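Local coordinates for protein uracil-dna glycosylase (Deinococcus radiodurans, PDB 4UQM) that belongs to the uracil-DNA glycosylase superfamily, a family of DNA-binding alpha/beta proteins built round a four-stranded parallel sheet, with bound DNA in this model, at residues N22-W27 with Y69-E74; L94-R99 with L140-L145; Y112-E117 with R219-T224; A170-E175 with K197-I202. The protein carries 1 engineered substitution. All blocks are in the same frame, centred on the assembly; numbering follows the deposited sequence.

Interaction 1: residues N22-W27 with Y69-E74; sequences NLPEDW and YTPLGE
The two backbones run close at two places, with CA atoms of Pro-24 and Pro-71 5.7 Å apart and those of Trp-27 and Leu-72 5.8 Å apart. Pro-24 takes the N-cap position of helix 25-35, while Pro-71 leads into the short 3-10 segment 72-74. Asp-26 grips the start of that segment with both carboxylate oxygens: OD1 accepts from Leu-72 N at 3.1 Å and OD2 from Gly-73 N at 2.9 Å. Each N-H arrives from above the carboxylate plane, and the Gly-73 bond is the straighter one (163°). Asp-26 holds its CG in the crowded position between backbone N and carbonyl carbon (chi1 55°), which turns the group toward the 3-10 turn.

Trp-27 adds a third bond, NE1 to Thr-70 O at 2.8 Å, with the acceptor close to the indole plane. Because that bond leaves at the ring edge, one face stays available to Leu-72, whose CB sits 3.8 Å from the centroid of the six-membered ring of Trp-27, only 9° off its normal. Leu-72 CD1 reaches CH2 of the same ring at 3.8 Å. Alongside, the two proline rings cross at about a right angle, touching through their CG atoms. The arrangement is a helix N-terminus, its indole buried against helix 160-172, fastened to the turn that connects helix 65-69 to strand 77-81.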
loop_
_atom_site.group_PDB
_atom_site.type_symbol
_atom_site.label_atom_id
_atom_site.label_comp_id
_atom_site.label_asym_id
_atom_site.label_seq_id
_atom_site.Cartn_x
_atom_site.Cartn_y
_atom_site.Cartn_z
ATOM N N ASN A 22 3.489 -18.101 4.371
ATOM C CA ASN A 22 2.068 -17.967 4.143
ATOM C C ASN A 22 1.720 -16.808 3.190
ATOM O O ASN A 22 0.816 -15.999 3.489
ATOM C CB ASN A 22 1.303 -17.809 5.470
ATOM C CG ASN A 22 -0.232 -17.908 5.300
ATOM O OD1 ASN A 22 -0.717 -18.580 4.412
ATOM N ND2 ASN A 22 -0.975 -17.195 6.125
ATOM N N LEU A 23 2.481 -16.703 2.099
ATOM C CA LEU A 23 2.121 -15.846 0.972
ATOM C C LEU A 23 1.335 -16.648 -0.048
ATOM O O LEU A 23 1.552 -17.879 -0.210
ATOM C CB LEU A 23 3.358 -15.269 0.273
ATOM C CG LEU A 23 4.320 -14.416 1.101
ATOM C CD1 LEU A 23 5.433 -13.942 0.241
ATOM C CD2 LEU A 23 3.559 -13.261 1.715
ATOM N N PRO A 24 0.371 -15.987 -0.717
ATOM C CA PRO A 24 -0.294 -16.623 -1.837
ATOM C C PRO A 24 0.750 -17.134 -2.828
ATOM O O PRO A 24 1.807 -16.532 -3.015
ATOM C CB PRO A 24 -1.134 -15.483 -2.444
ATOM C CG PRO A 24 -1.356 -14.554 -1.323
ATOM C CD PRO A 24 -0.117 -14.606 -0.494
ATOM N N GLU A 25 0.478 -18.262 -3.475
ATOM C CA GLU A 25 1.452 -18.898 -4.358
ATOM C C GLU A 25 1.846 -18.013 -5.514
ATOM O O GLU A 25 2.975 -18.067 -5.953
ATOM C CB GLU A 25 0.855 -20.190 -4.967
ATOM C CG GLU A 25 1.701 -20.927 -6.039
ATOM C CD GLU A 25 0.938 -21.944 -6.900
ATOM O OE1 GLU A 25 -0.260 -22.219 -6.651
ATOM O OE2 GLU A 25 1.529 -22.515 -7.856
ATOM N N ASP A 26 0.905 -17.224 -6.032
ATOM C CA ASP A 26 1.225 -16.345 -7.158
ATOM C C ASP A 26 2.268 -15.305 -6.794
ATOM O O ASP A 26 3.187 -15.063 -7.577
ATOM C CB ASP A 26 -0.029 -15.756 -7.842
ATOM C CG ASP A 26 -0.973 -15.015 -6.933
ATOM O OD1 ASP A 26 -0.650 -14.600 -5.791
ATOM O OD2 ASP A 26 -2.114 -14.797 -7.453
ATOM N N TRP A 27 2.150 -14.730 -5.607
ATOM C CA TRP A 27 3.188 -13.816 -5.122
ATOM C C TRP A 27 4.510 -14.550 -4.899
ATOM O O TRP A 27 5.583 -14.039 -5.261
ATOM C CB TRP A 27 2.790 -13.128 -3.835
ATOM C CG TRP A 27 1.811 -12.006 -3.940
ATOM C CD1 TRP A 27 0.631 -11.891 -3.242
ATOM C CD2 TRP A 27 1.935 -10.795 -4.727
ATOM N NE1 TRP A 27 0.005 -10.684 -3.563
ATOM C CE2 TRP A 27 0.781 -10.019 -4.485
ATOM C CE3 TRP A 27 2.903 -10.311 -5.614
ATOM C CZ2 TRP A 27 0.586 -8.763 -5.078
ATOM C CZ3 TRP A 27 2.730 -9.075 -6.174
ATOM C CH2 TRP A 27 1.560 -8.321 -5.936
ATOM N N TYR A 69 -3.153 -10.518 2.011
ATOM C CA TYR A 69 -4.614 -10.222 1.970
ATOM C C TYR A 69 -5.096 -9.968 0.554
ATOM O O TYR A 69 -6.281 -10.113 0.319
ATOM C CB TYR A 69 -4.948 -9.091 2.985
ATOM C CG TYR A 69 -4.541 -9.538 4.398
ATOM C CD1 TYR A 69 -4.253 -10.896 4.664
ATOM C CD2 TYR A 69 -4.348 -8.651 5.451
ATOM C CE1 TYR A 69 -3.856 -11.338 5.903
ATOM C CE2 TYR A 69 -3.985 -9.122 6.731
ATOM C CZ TYR A 69 -3.685 -10.449 6.911
ATOM O OH TYR A 69 -3.277 -11.076 8.119
ATOM N N THR A 70 -4.202 -9.684 -0.394
ATOM C CA THR A 70 -4.590 -9.475 -1.789
ATOM C C THR A 70 -3.616 -10.229 -2.707
ATOM O O THR A 70 -2.597 -9.677 -3.064
ATOM C CB THR A 70 -4.567 -7.985 -2.119
ATOM O OG1 THR A 70 -5.314 -7.261 -1.113
ATOM C CG2 THR A 70 -5.182 -7.765 -3.487
ATOM N N PRO A 71 -3.957 -11.451 -3.144
ATOM C CA PRO A 71 -3.137 -12.231 -4.103
ATOM C C PRO A 71 -2.896 -11.451 -5.405
ATOM O O PRO A 71 -3.740 -10.640 -5.810
ATOM C CB PRO A 71 -3.989 -13.463 -4.381
ATOM C CG PRO A 71 -4.797 -13.630 -3.110
ATOM C CD PRO A 71 -5.101 -12.222 -2.631
ATOM N N LEU A 72 -1.764 -11.692 -6.062
ATOM C CA LEU A 72 -1.442 -11.012 -7.300
ATOM C C LEU A 72 -2.572 -11.107 -8.313
ATOM O O LEU A 72 -2.936 -10.116 -8.961
ATOM C CB LEU A 72 -0.166 -11.651 -7.886
ATOM C CG LEU A 72 0.329 -11.174 -9.249
ATOM C CD1 LEU A 72 0.456 -9.660 -9.321
ATOM C CD2 LEU A 72 1.635 -11.879 -9.594
ATOM N N GLY A 73 -3.132 -12.290 -8.473
ATOM C CA GLY A 73 -4.237 -12.484 -9.387
ATOM C C GLY A 73 -5.505 -11.697 -9.083
ATOM O O GLY A 73 -6.371 -11.573 -9.970
ATOM N N GLU A 74 -5.669 -11.225 -7.843
ATOM C CA GLU A 74 -6.846 -10.466 -7.463
ATOM C C GLU A 74 -6.633 -8.968 -7.517
ATOM O O GLU A 74 -7.601 -8.238 -7.380
ATOM C CB GLU A 74 -7.256 -10.841 -6.034
ATOM C CG GLU A 74 -7.656 -12.307 -5.946
ATOM C CD GLU A 74 -8.230 -12.764 -4.621
ATOM O OE1 GLU A 74 -8.671 -11.954 -3.813
ATOM O OE2 GLU A 74 -8.281 -14.001 -4.404
#

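Interaction 2: residues L94-R99 with L140-L145; sequences LSFSVR and LLNAVL
Ser-95 carries the tight part of this contact: its CA lies 4.8 Å from that of Leu-140, and both of its donors grip strand 138-142. Ser-95 N bonds Leu-140 O at 3.0 Å and is almost straight (174°). Its hydroxyl donates to the next carbonyl, OG to Leu-141 O at 3.0 Å. Both donors come in from above the carbonyl planes. OG is put there by a chi1 of 67°, which places it between backbone N and carbonyl carbon. Leu-140 CB packs against the same hydroxyl, 3.5 Å from Ser-95 OG, and Asn-142 closes the other end, its ND2 3.5 Å from Ser-95 CB.

Contact is looser at the flanks. Leu-94 CB meets Leu-140 CD1 at 4.1 Å, and the Phe-96 ring barely reaches Asn-142, with CE2 4.5 Å from OD1. Beyond this, 97-99 and 143-145 diverge, and Arg-99 is partly exposed. Phe-96 takes a positive phi of 74° in the type II turn from Leu-94 to Ser-97, and its ring instead meets Trp-183 edge-to-face. The contact's nearest atom lies about 8 Å from the bound DNA. What results is a turn in the loop after strand 77-81, pinned by one residue to the C-terminal end of 138-142, one of the two edge strands of the parallel sheet.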
loop_
_atom_site.group_PDB
_atom_site.type_symbol
_atom_site.label_atom_id
_atom_site.label_comp_id
_atom_site.label_asym_id
_atom_site.label_seq_id
_atom_site.Cartn_x
_atom_site.Cartn_y
_atom_site.Cartn_z
ATOM N N LEU A 94 -1.013 -3.202 6.130
ATOM C CA LEU A 94 -1.913 -2.727 5.062
ATOM C C LEU A 94 -1.823 -1.217 5.132
ATOM O O LEU A 94 -2.181 -0.630 6.129
ATOM C CB LEU A 94 -3.380 -3.136 5.316
ATOM C CG LEU A 94 -3.765 -4.591 5.347
ATOM C CD1 LEU A 94 -5.274 -4.684 5.503
ATOM C CD2 LEU A 94 -3.295 -5.214 4.091
ATOM N N SER A 95 -1.281 -0.603 4.073
ATOM C CA SER A 95 -1.033 0.821 4.127
ATOM C C SER A 95 -2.279 1.609 4.495
ATOM O O SER A 95 -3.382 1.360 3.991
ATOM C CB SER A 95 -0.396 1.341 2.853
ATOM O OG SER A 95 -1.253 1.269 1.717
ATOM N N PHE A 96 -2.064 2.592 5.365
ATOM C CA PHE A 96 -3.084 3.507 5.871
ATOM C C PHE A 96 -4.060 2.947 6.873
ATOM O O PHE A 96 -4.775 3.729 7.523
ATOM C CB PHE A 96 -3.822 4.209 4.735
ATOM C CG PHE A 96 -2.883 4.948 3.813
ATOM C CD1 PHE A 96 -2.348 6.177 4.238
ATOM C CD2 PHE A 96 -2.410 4.432 2.621
ATOM C CE1 PHE A 96 -1.425 6.847 3.488
ATOM C CE2 PHE A 96 -1.469 5.126 1.864
ATOM C CZ PHE A 96 -0.964 6.349 2.297
ATOM N N SER A 97 -4.116 1.617 7.030
ATOM C CA SER A 97 -5.107 0.983 7.897
ATOM C C SER A 97 -4.651 0.967 9.369
ATOM O O SER A 97 -3.467 0.861 9.687
ATOM C CB SER A 97 -5.315 -0.451 7.449
ATOM O OG SER A 97 -6.373 -1.126 8.092
ATOM N N VAL A 98 -5.617 1.022 10.268
ATOM C CA VAL A 98 -5.372 0.715 11.670
ATOM C C VAL A 98 -6.391 -0.315 12.129
ATOM O O VAL A 98 -7.511 -0.414 11.597
ATOM C CB VAL A 98 -5.376 1.981 12.569
ATOM C CG1 VAL A 98 -4.221 2.879 12.209
ATOM C CG2 VAL A 98 -6.658 2.783 12.492
ATOM N N ARG A 99 -6.008 -1.041 13.176
ATOM C CA ARG A 99 -6.838 -2.122 13.711
ATOM C C ARG A 99 -8.083 -1.594 14.397
ATOM O O ARG A 99 -8.117 -0.450 14.814
ATOM C CB ARG A 99 -6.022 -3.041 14.625
ATOM C CG ARG A 99 -4.887 -3.759 13.881
ATOM C CD ARG A 99 -5.421 -4.865 13.026
ATOM N NE ARG A 99 -4.419 -5.632 12.264
ATOM C CZ ARG A 99 -3.593 -6.568 12.735
ATOM N NH1 ARG A 99 -3.533 -6.850 14.030
ATOM N NH2 ARG A 99 -2.776 -7.202 11.893
ATOM N N LEU A 140 -2.851 -2.637 -0.656
ATOM C CA LEU A 140 -2.506 -1.483 0.166
ATOM C C LEU A 140 -1.020 -1.480 0.513
ATOM O O LEU A 140 -0.598 -1.979 1.551
ATOM C CB LEU A 140 -3.425 -1.474 1.401
ATOM C CG LEU A 140 -4.919 -1.267 1.090
ATOM C CD1 LEU A 140 -5.730 -1.619 2.309
ATOM C CD2 LEU A 140 -5.122 0.176 0.754
ATOM N N LEU A 141 -0.248 -0.917 -0.384
ATOM C CA LEU A 141 1.221 -0.990 -0.355
ATOM C C LEU A 141 1.814 0.342 0.104
ATOM O O LEU A 141 1.202 1.376 -0.002
ATOM C CB LEU A 141 1.762 -1.381 -1.735
ATOM C CG LEU A 141 3.099 -2.120 -1.867
ATOM C CD1 LEU A 141 3.066 -3.442 -1.091
ATOM C CD2 LEU A 141 3.475 -2.334 -3.343
ATOM N N ASN A 142 3.055 0.277 0.579
ATOM C CA ASN A 142 3.918 1.476 0.710
ATOM C C ASN A 142 5.216 1.219 -0.029
ATOM O O ASN A 142 5.608 0.057 -0.201
ATOM C CB ASN A 142 4.237 1.712 2.190
ATOM C CG ASN A 142 3.103 2.362 2.973
ATOM O OD1 ASN A 142 2.580 3.392 2.573
ATOM N ND2 ASN A 142 2.774 1.808 4.161
ATOM N N ALA A 143 5.871 2.302 -0.465
ATOM C CA ALA A 143 7.115 2.160 -1.154
ATOM C C ALA A 143 8.203 1.492 -0.318
ATOM O O ALA A 143 9.089 0.788 -0.882
ATOM C CB ALA A 143 7.589 3.505 -1.688
ATOM N N VAL A 144 8.168 1.792 0.977
ATOM C CA VAL A 144 9.092 1.263 1.971
ATOM C C VAL A 144 8.218 0.574 2.992
ATOM O O VAL A 144 7.170 1.125 3.379
ATOM C CB VAL A 144 9.932 2.439 2.582
ATOM C CG1 VAL A 144 10.569 2.119 3.917
ATOM C CG2 VAL A 144 10.926 2.940 1.536
ATOM N N LEU A 145 8.610 -0.639 3.452
ATOM C CA LEU A 145 7.696 -1.472 4.244
ATOM C C LEU A 145 7.977 -1.568 5.722
ATOM O O LEU A 145 7.248 -2.255 6.478
ATOM C CB LEU A 145 7.614 -2.867 3.614
ATOM C CG LEU A 145 7.007 -2.903 2.190
ATOM C CD1 LEU A 145 6.896 -4.354 1.785
ATOM C CD2 LEU A 145 5.593 -2.315 2.136
#

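Interaction 3: residues Y112-E117 with R219-T224; sequences YKELTE and RPFSKT
Leu-115 lays its CD2 methyl over one face of the Phe-221 ring, 3.7 Å from the centroid and 25° off the normal, a CH-pi contact. The methyl is displaced toward the substituted rim, so its closest approach, CD2 to Phe-221 CG, is a tight 3.3 Å. The two side chains cross at about a right angle. On the opposite ring face lies Pro-220 CG, leaving the phenyl held between the leucine and its own preceding residue. Glu-114 passes the ring edge instead, with its CG 3.9 Å from Phe-221 CE2.

That glutamate starts with CG anti to the backbone N (chi1 -179°) and then bends at chi2, which brings OE2 to Arg-219 N at 2.9 Å, the N-H arriving from above the carboxylate plane. Its other oxygen, OE1, is bonded to Gly-217 N, so both carboxylate oxygens hold the backbone leading into helix 220-230. Arg-219, at the N-cap position, turns its guanidinium to a salt bridge with Asp-118.

The axes of segments 112-117 and 220-224 cross at -54°, 9.7 Å apart. Helix 220-230 thus has helix 106-118 against its Phe-221 side, while Pro-220, Lys-223 and Thr-224 touch Ile-202 of strand 200-204.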
loop_
_atom_site.group_PDB
_atom_site.type_symbol
_atom_site.label_atom_id
_atom_site.label_comp_id
_atom_site.label_asym_id
_atom_site.label_seq_id
_atom_site.Cartn_x
_atom_site.Cartn_y
_atom_site.Cartn_z
ATOM N N TYR A 112 -10.616 9.799 4.289
ATOM C CA TYR A 112 -12.082 9.821 4.535
ATOM C C TYR A 112 -12.730 11.141 4.074
ATOM O O TYR A 112 -13.833 11.127 3.502
ATOM C CB TYR A 112 -12.402 9.561 5.991
ATOM C CG TYR A 112 -12.217 8.134 6.506
ATOM C CD1 TYR A 112 -11.900 7.061 5.650
ATOM C CD2 TYR A 112 -12.313 7.855 7.867
ATOM C CE1 TYR A 112 -11.747 5.799 6.120
ATOM C CE2 TYR A 112 -12.158 6.560 8.364
ATOM C CZ TYR A 112 -11.880 5.524 7.487
ATOM O OH TYR A 112 -11.720 4.263 7.977
ATOM N N LYS A 113 -12.057 12.271 4.283
ATOM C CA LYS A 113 -12.591 13.586 3.847
ATOM C C LYS A 113 -12.717 13.611 2.344
ATOM O O LYS A 113 -13.739 14.058 1.790
ATOM C CB LYS A 113 -11.703 14.772 4.328
ATOM C CG LYS A 113 -11.805 15.097 5.806
ATOM C CD LYS A 113 -10.845 16.217 6.234
ATOM C CE LYS A 113 -10.097 15.887 7.501
ATOM N NZ LYS A 113 -9.130 16.940 7.916
ATOM N N GLU A 114 -11.692 13.137 1.648
ATOM C CA GLU A 114 -11.697 13.133 0.215
ATOM C C GLU A 114 -12.768 12.155 -0.341
ATOM O O GLU A 114 -13.505 12.488 -1.294
ATOM C CB GLU A 114 -10.300 12.818 -0.317
ATOM C CG GLU A 114 -10.210 12.804 -1.837
ATOM C CD GLU A 114 -10.384 14.147 -2.493
ATOM O OE1 GLU A 114 -10.256 15.186 -1.816
ATOM O OE2 GLU A 114 -10.622 14.156 -3.744
ATOM N N LEU A 115 -12.872 10.962 0.243
ATOM C CA LEU A 115 -13.951 9.995 -0.110
ATOM C C LEU A 115 -15.337 10.579 0.076
ATOM O O LEU A 115 -16.203 10.386 -0.769
ATOM C CB LEU A 115 -13.800 8.738 0.746
ATOM C CG LEU A 115 -12.866 7.670 0.192
ATOM C CD1 LEU A 115 -12.533 6.645 1.257
ATOM C CD2 LEU A 115 -13.503 6.973 -1.034
ATOM N N THR A 116 -15.538 11.316 1.170
ATOM C CA THR A 116 -16.830 11.931 1.466
ATOM C C THR A 116 -17.210 12.903 0.346
ATOM O O THR A 116 -18.366 12.924 -0.056
ATOM C CB THR A 116 -16.780 12.627 2.834
ATOM O OG1 THR A 116 -16.597 11.627 3.841
ATOM C CG2 THR A 116 -18.084 13.413 3.150
ATOM N N GLU A 117 -16.247 13.622 -0.227
ATOM C CA GLU A 117 -16.547 14.526 -1.305
ATOM C C GLU A 117 -16.580 13.848 -2.669
ATOM O O GLU A 117 -17.325 14.280 -3.534
ATOM C CB GLU A 117 -15.534 15.666 -1.329
ATOM C CG GLU A 117 -15.517 16.520 -0.083
ATOM C CD GLU A 117 -16.889 17.036 0.360
ATOM O OE1 GLU A 117 -17.592 17.693 -0.434
ATOM O OE2 GLU A 117 -17.296 16.758 1.526
ATOM N N ARG A 219 -9.646 13.552 -6.403
ATOM C CA ARG A 219 -10.696 12.568 -6.802
ATOM C C ARG A 219 -10.187 11.222 -7.269
ATOM O O ARG A 219 -10.616 10.724 -8.282
ATOM C CB ARG A 219 -11.561 13.205 -7.890
ATOM C CG ARG A 219 -12.270 14.447 -7.386
ATOM C CD ARG A 219 -13.499 14.809 -8.230
ATOM N NE ARG A 219 -14.575 13.852 -7.931
ATOM C CZ ARG A 219 -15.756 13.726 -8.511
ATOM N NH1 ARG A 219 -16.164 14.547 -9.467
ATOM N NH2 ARG A 219 -16.553 12.749 -8.096
ATOM N N PRO A 220 -9.304 10.594 -6.499
ATOM C CA PRO A 220 -8.693 9.371 -7.005
ATOM C C PRO A 220 -9.696 8.188 -7.007
ATOM O O PRO A 220 -9.536 7.236 -7.757
ATOM C CB PRO A 220 -7.549 9.150 -6.029
ATOM C CG PRO A 220 -8.025 9.761 -4.749
ATOM C CD PRO A 220 -8.769 10.979 -5.174
ATOM N N PHE A 221 -10.671 8.234 -6.116
ATOM C CA PHE A 221 -11.575 7.085 -5.852
ATOM C C PHE A 221 -12.593 6.953 -6.996
ATOM O O PHE A 221 -12.795 5.850 -7.566
ATOM C CB PHE A 221 -12.198 7.211 -4.465
ATOM C CG PHE A 221 -11.184 7.454 -3.376
ATOM C CD1 PHE A 221 -10.304 6.430 -2.967
ATOM C CD2 PHE A 221 -11.040 8.712 -2.834
ATOM C CE1 PHE A 221 -9.326 6.655 -2.010
ATOM C CE2 PHE A 221 -10.049 8.940 -1.847
ATOM C CZ PHE A 221 -9.188 7.905 -1.479
ATOM N N SER A 222 -13.147 8.086 -7.412
ATOM C CA SER A 222 -14.032 8.091 -8.554
ATOM C C SER A 222 -13.280 7.845 -9.859
ATOM O O SER A 222 -13.772 7.134 -10.730
ATOM C CB SER A 222 -14.843 9.376 -8.631
ATOM O OG SER A 222 -13.998 10.481 -8.774
ATOM N N LYS A 223 -12.114 8.460 -10.011
ATOM C CA LYS A 223 -11.304 8.209 -11.203
ATOM C C LYS A 223 -10.969 6.725 -11.315
ATOM O O LYS A 223 -11.072 6.142 -12.385
ATOM C CB LYS A 223 -10.028 9.050 -11.190
ATOM C CG LYS A 223 -10.290 10.510 -11.441
ATOM C CD LYS A 223 -9.048 11.326 -11.217
ATOM C CE LYS A 223 -9.281 12.799 -11.487
ATOM N NZ LYS A 223 -8.192 13.606 -10.888
ATOM N N THR A 224 -10.648 6.085 -10.171
ATOM C CA THR A 224 -10.347 4.649 -10.191
ATOM C C THR A 224 -11.552 3.845 -10.691
ATOM O O THR A 224 -11.420 2.957 -11.531
ATOM C CB THR A 224 -9.918 4.204 -8.774
ATOM O OG1 THR A 224 -8.661 4.796 -8.474
ATOM C CG2 THR A 224 -9.804 2.679 -8.674
#

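Interaction 4: residues A170-E175 with K197-I202; sequences AVNAKE and KNHVVI
The imidazole of His-199 points its edge at the C-terminal part of segment 170-175, where Asn-172 still belongs to helix 160-172. NE2 donates to Asn-172 O at 2.9 Å; the oxygen lies in the ring plane, within 1°, although the N-H itself comes from above the carbonyl plane. CG sits beside the backbone N, anti to the carbonyl carbon, which sends the ring toward segment 170-175. Lys-174 O lies at the same edge, 3.0 Å from His-199 NE2. ND1 on the other side is bonded to Val-178 N, so two nitrogens fix the ring's rotation; a donor NE2 with an accepting ND1 is consistent with a neutral imidazole.

The amide of Asn-172 crosses the ring obliquely, planes 62° apart, its OD1 3.3 Å from His-199 CD2. That oxygen is bonded to Gly-196 N, which ties the helix to the loop just ahead of strand 200-204.

Asn-198 is set differently: ND2 meets Glu-175 O at 2.9 Å with a nearly straight bond (166°), the oxygen in the amide plane and the N-H in the carbonyl plane. The carbonyls of Asn-172 and Glu-175 are thereby taken up by the side chains of His-199 and Asn-198, just ahead of strand 200-204, an edge strand of the parallel sheet of this alpha/beta fold.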
loop_
_atom_site.group_PDB
_atom_site.type_symbol
_atom_site.label_atom_id
_atom_site.label_comp_id
_atom_site.label_asym_id
_atom_site.label_seq_id
_atom_site.Cartn_x
_atom_site.Cartn_y
_atom_site.Cartn_z
ATOM N N ALA A 170 5.443 -6.896 -11.128
ATOM C CA ALA A 170 4.615 -8.106 -11.243
ATOM C C ALA A 170 3.152 -7.759 -11.557
ATOM O O ALA A 170 2.482 -8.426 -12.370
ATOM C CB ALA A 170 4.673 -8.891 -9.967
ATOM N N VAL A 171 2.647 -6.715 -10.901
ATOM C CA VAL A 171 1.290 -6.231 -11.179
ATOM C C VAL A 171 1.222 -5.644 -12.586
ATOM O O VAL A 171 0.265 -5.912 -13.305
ATOM C CB VAL A 171 0.867 -5.207 -10.117
ATOM C CG1 VAL A 171 -0.496 -4.660 -10.408
ATOM C CG2 VAL A 171 0.858 -5.873 -8.723
ATOM N N ASN A 172 2.232 -4.863 -12.995
ATOM C CA ASN A 172 2.225 -4.283 -14.346
ATOM C C ASN A 172 2.209 -5.329 -15.464
ATOM O O ASN A 172 1.663 -5.121 -16.549
ATOM C CB ASN A 172 3.473 -3.435 -14.505
ATOM C CG ASN A 172 3.544 -2.763 -15.838
ATOM O OD1 ASN A 172 2.730 -1.887 -16.145
ATOM N ND2 ASN A 172 4.506 -3.142 -16.642
ATOM N N ALA A 173 2.826 -6.465 -15.198
ATOM C CA ALA A 173 2.820 -7.590 -16.138
ATOM C C ALA A 173 1.431 -8.217 -16.345
ATOM O O ALA A 173 1.257 -9.013 -17.289
ATOM C CB ALA A 173 3.812 -8.656 -15.684
ATOM N N LYS A 174 0.462 -7.933 -15.469
ATOM C CA LYS A 174 -0.903 -8.435 -15.704
ATOM C C LYS A 174 -1.495 -7.780 -16.946
ATOM O O LYS A 174 -1.270 -6.591 -17.208
ATOM C CB LYS A 174 -1.802 -8.182 -14.497
ATOM C CG LYS A 174 -1.450 -8.952 -13.213
ATOM C CD LYS A 174 -2.070 -8.276 -11.999
ATOM C CE LYS A 174 -3.554 -8.172 -11.992
ATOM N NZ LYS A 174 -4.262 -9.128 -11.176
ATOM N N GLU A 175 -2.302 -8.546 -17.660
ATOM C CA GLU A 175 -2.929 -8.083 -18.895
ATOM C C GLU A 175 -4.166 -7.224 -18.609
ATOM O O GLU A 175 -4.344 -6.177 -19.222
ATOM C CB GLU A 175 -3.195 -9.279 -19.832
ATOM C CG GLU A 175 -1.864 -9.978 -20.188
ATOM C CD GLU A 175 -1.941 -11.288 -20.968
ATOM O OE1 GLU A 175 -2.641 -12.257 -20.521
ATOM O OE2 GLU A 175 -1.196 -11.375 -21.993
ATOM N N LYS A 197 -0.227 -1.412 -21.383
ATOM C CA LYS A 197 -1.140 -0.604 -22.210
ATOM C C LYS A 197 -2.530 -0.443 -21.572
ATOM O O LYS A 197 -3.216 0.557 -21.808
ATOM C CB LYS A 197 -1.293 -1.168 -23.634
ATOM C CG LYS A 197 -1.928 -2.558 -23.782
ATOM C CD LYS A 197 -2.052 -2.999 -25.258
ATOM N N ASN A 198 -2.940 -1.431 -20.789
ATOM C CA ASN A 198 -4.258 -1.355 -20.168
ATOM C C ASN A 198 -4.314 -0.751 -18.813
ATOM O O ASN A 198 -5.407 -0.623 -18.242
ATOM C CB ASN A 198 -4.888 -2.731 -20.098
ATOM C CG ASN A 198 -5.194 -3.275 -21.460
ATOM O OD1 ASN A 198 -5.639 -2.549 -22.381
ATOM N ND2 ASN A 198 -4.949 -4.570 -21.620
ATOM N N HIS A 199 -3.174 -0.351 -18.272
ATOM C CA HIS A 199 -3.158 0.156 -16.913
ATOM C C HIS A 199 -3.396 1.670 -16.859
ATOM O O HIS A 199 -3.278 2.340 -17.860
ATOM C CB HIS A 199 -1.857 -0.229 -16.218
ATOM C CG HIS A 199 -1.642 -1.708 -16.174
ATOM N ND1 HIS A 199 -2.690 -2.584 -16.019
ATOM C CD2 HIS A 199 -0.533 -2.473 -16.285
ATOM C CE1 HIS A 199 -2.249 -3.820 -16.051
ATOM N NE2 HIS A 199 -0.941 -3.783 -16.199
ATOM N N VAL A 200 -3.733 2.168 -15.673
ATOM C CA VAL A 200 -4.011 3.578 -15.425
ATOM C C VAL A 200 -3.231 4.003 -14.231
ATOM O O VAL A 200 -3.205 3.295 -13.222
ATOM C CB VAL A 200 -5.527 3.812 -15.216
ATOM C CG1 VAL A 200 -5.845 5.241 -14.788
ATOM C CG2 VAL A 200 -6.331 3.467 -16.478
ATOM N N VAL A 201 -2.649 5.192 -14.283
ATOM C CA VAL A 201 -1.943 5.787 -13.174
ATOM C C VAL A 201 -2.643 7.064 -12.730
ATOM O O VAL A 201 -2.970 7.937 -13.545
ATOM C CB VAL A 201 -0.494 6.104 -13.516
ATOM C CG1 VAL A 201 0.222 6.703 -12.319
ATOM C CG2 VAL A 201 0.192 4.827 -13.984
ATOM N N ILE A 202 -2.883 7.131 -11.423
ATOM C CA ILE A 202 -3.383 8.312 -10.762
ATOM C C ILE A 202 -2.340 8.720 -9.740
ATOM O O ILE A 202 -1.896 7.892 -8.943
ATOM C CB ILE A 202 -4.735 8.005 -10.084
ATOM C CG1 ILE A 202 -5.752 7.643 -11.132
ATOM C CG2 ILE A 202 -5.203 9.215 -9.265
ATOM C CD1 ILE A 202 -7.007 6.979 -10.588
#

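Overall arrangement
Interaction 1 closes first along the chain; interactions 2 and 3 then interleave their segments, and interaction 4 lies nested inside the loop that interaction 3 closes. Interactions 2 and 4 reach the outermost strands, 138-142 and 200-204, of one parallel sheet, their centres about 20 Å apart. Segment 170-175 connects interactions 1 and 4: Val-171 packs on Trp-27 and Lys-174 NZ probably hydrogen-bonds Leu-72 O. Ile-202 joins interaction 4 to interaction 3 through helix 220-230, and Tyr-69 packs on Leu-94 between interactions 1 and 2. Interactions 1 and 3 are furthest apart, about 27 Å between centres, so the contacts spread across the fold, 2 and 4 at the edge strands, 1 and 3 joining helices and loops around them.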